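Fiber protein (Human adenovirus 16, PDB 3CNC) forms the trimeric knob at the tip of the adenovirus fiber, which probably attaches the virus to host cells through a receptor such as CD46. Local coordinates at residues G62-Y67 against Y215-D220. Residues are numbered along the deposited sequence; the frame is centred on the assembly and turned at random.
Sequences GLINGY and YIREDD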
# COMPACT_ATOMS: atom_id res chain seq x y z
N GLY A 62 2.38 15.18 -1.83
CA GLY A 62 2.04 15.53 -0.47
C GLY A 62 2.15 14.37 0.51
O GLY A 62 1.91 14.54 1.70
N LEU A 63 2.50 13.19 -0.00
CA LEU A 63 2.62 11.99 0.82
C LEU A 63 4.05 11.47 0.94
O LEU A 63 4.94 11.85 0.17
CB LEU A 63 1.79 10.84 0.24
CG LEU A 63 0.27 10.93 0.09
CD1 LEU A 63 -0.25 9.69 -0.63
CD2 LEU A 63 -0.36 11.06 1.49
N ILE A 64 4.27 10.62 1.93
CA ILE A 64 5.54 9.94 2.10
C ILE A 64 5.14 8.49 1.88
O ILE A 64 4.15 8.03 2.46
CB ILE A 64 6.12 10.03 3.55
CG1 ILE A 64 6.68 11.42 3.84
CG2 ILE A 64 7.21 8.96 3.72
CD1 ILE A 64 7.87 11.81 2.99
N ASN A 65 5.85 7.79 1.00
CA ASN A 65 5.59 6.36 0.80
C ASN A 65 6.63 5.65 1.67
O ASN A 65 7.84 5.82 1.46
CB ASN A 65 5.79 5.97 -0.66
CG ASN A 65 4.57 6.24 -1.51
OD1 ASN A 65 4.62 6.05 -2.72
ND2 ASN A 65 3.48 6.67 -0.88
N GLY A 66 6.17 4.88 2.65
CA GLY A 66 7.10 4.20 3.54
C GLY A 66 7.24 2.69 3.39
O GLY A 66 6.29 2.01 3.01
N TYR A 67 8.43 2.19 3.71
CA TYR A 67 8.76 0.77 3.63
C TYR A 67 9.54 0.41 4.89
O TYR A 67 10.54 1.05 5.21
CB TYR A 67 9.62 0.51 2.40
CG TYR A 67 10.14 -0.91 2.26
CD1 TYR A 67 9.48 -1.84 1.47
CD2 TYR A 67 11.33 -1.31 2.89
CE1 TYR A 67 9.99 -3.13 1.28
CE2 TYR A 67 11.85 -2.61 2.72
CZ TYR A 67 11.18 -3.51 1.91
OH TYR A 67 11.69 -4.76 1.70
N TYR A 215 1.66 8.53 4.67
CA TYR A 215 1.17 9.54 5.59
C TYR A 215 1.35 10.95 5.01
O TYR A 215 2.23 11.15 4.17
CB TYR A 215 1.88 9.40 6.95
CG TYR A 215 3.38 9.61 6.95
CD1 TYR A 215 3.93 10.89 6.86
CD2 TYR A 215 4.26 8.52 7.07
CE1 TYR A 215 5.31 11.09 6.92
CE2 TYR A 215 5.65 8.71 7.12
CZ TYR A 215 6.16 9.99 7.05
OH TYR A 215 7.52 10.18 7.16
N ILE A 216 0.51 11.89 5.43
CA ILE A 216 0.60 13.28 4.96
C ILE A 216 1.91 13.84 5.50
O ILE A 216 2.18 13.73 6.70
CB ILE A 216 -0.56 14.18 5.51
CG1 ILE A 216 -1.93 13.52 5.29
CG2 ILE A 216 -0.50 15.55 4.84
CD1 ILE A 216 -2.17 13.06 3.92
N ARG A 217 2.70 14.47 4.64
CA ARG A 217 3.99 14.97 5.09
C ARG A 217 4.07 16.43 5.48
O ARG A 217 3.30 17.27 5.03
CB ARG A 217 5.07 14.66 4.04
CG ARG A 217 5.04 15.51 2.78
CD ARG A 217 6.12 15.05 1.80
NE ARG A 217 6.15 15.89 0.62
CZ ARG A 217 6.79 17.06 0.55
NH1 ARG A 217 7.47 17.52 1.60
NH2 ARG A 217 6.71 17.79 -0.56
N GLU A 218 5.03 16.73 6.34
CA GLU A 218 5.26 18.09 6.80
C GLU A 218 5.89 18.87 5.63
O GLU A 218 6.50 18.27 4.76
CB GLU A 218 6.21 18.07 7.99
CG GLU A 218 6.70 19.42 8.45
CD GLU A 218 5.85 20.02 9.55
OE1 GLU A 218 4.87 19.36 9.99
OE2 GLU A 218 6.18 21.16 9.99
N ASP A 219 5.72 20.19 5.61
CA ASP A 219 6.31 21.00 4.54
C ASP A 219 7.82 21.06 4.76
O ASP A 219 8.30 20.80 5.86
CB ASP A 219 5.73 22.41 4.56
CG ASP A 219 4.23 22.43 4.31
OD1 ASP A 219 3.54 23.28 4.92
OD2 ASP A 219 3.75 21.60 3.51
N ASP A 220 8.55 21.40 3.71
CA ASP A 220 10.01 21.47 3.81
C ASP A 220 10.45 22.73 4.53
O ASP A 220 9.68 23.73 4.51
CB ASP A 220 10.62 21.45 2.41
CG ASP A 220 10.03 20.38 1.54
OD1 ASP A 220 8.84 20.51 1.15
OD2 ASP A 220 10.74 19.40 1.26
OXT ASP A 220 11.56 22.71 5.10
O HOH W 1 1.72 17.20 2.64
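Ile64 lies over one face of the Tyr215 ring, its CB 3.7 Å from the ring centroid and displaced toward the rim, in a CH-pi contact. The two side chains run alongside each other in the same direction, and Ile64 CG1 approaches Tyr215 CE1 to 3.4 Å. Tyr215 reaches this position with CG between its backbone N and carbonyl carbon (chi1 62°); its hydroxyl is tied to the carbonyl of Phe130. Ile64 and Tyr215 form an antiparallel hydrogen-bonded pair, in which Ile64 N donates to Tyr215 O at 3.1 Å and the return bond from Tyr215 N to Ile64 O is weak. The adjacent pair, Leu63 and Ile216, is non-hydrogen-bonded and its side chains diverge, yet their tips meet, Leu63 CD2 to Ile216 CD1 at 3.6 Å. Beyond the end of the strand, Arg217 N gives a nearly straight bond (171°) to Gly62 O at 3.0 Å. A water donates to that same oxygen and to Arg217 O, so two donors grip the glycine carbonyl. The Arg217 chain crosses Ile64 at about a right angle, its CB 3.6 Å from Ile64 CG1. Its extended run from CG to NE carries the guanidinium past Gly62, where NE bonds to Gly61 O, NH1 bonds to Gly129 O and forms a salt bridge with Asp220 OD1 whose hydrogen bond is weak, and NH2 forms a salt bridge with Glu26 of the second subunit. Leu63 and Ile216 pack on Val58 and Val56 of that subunit, placing this side of the sheet in the trimer interface. Within the knob's antiparallel beta-sandwich, strand 211-216 is outermost in its sheet in this chain, joined to 63-72, which is flanked in turn by 51-60, whose Leu57 touches both Ile64 and Tyr215.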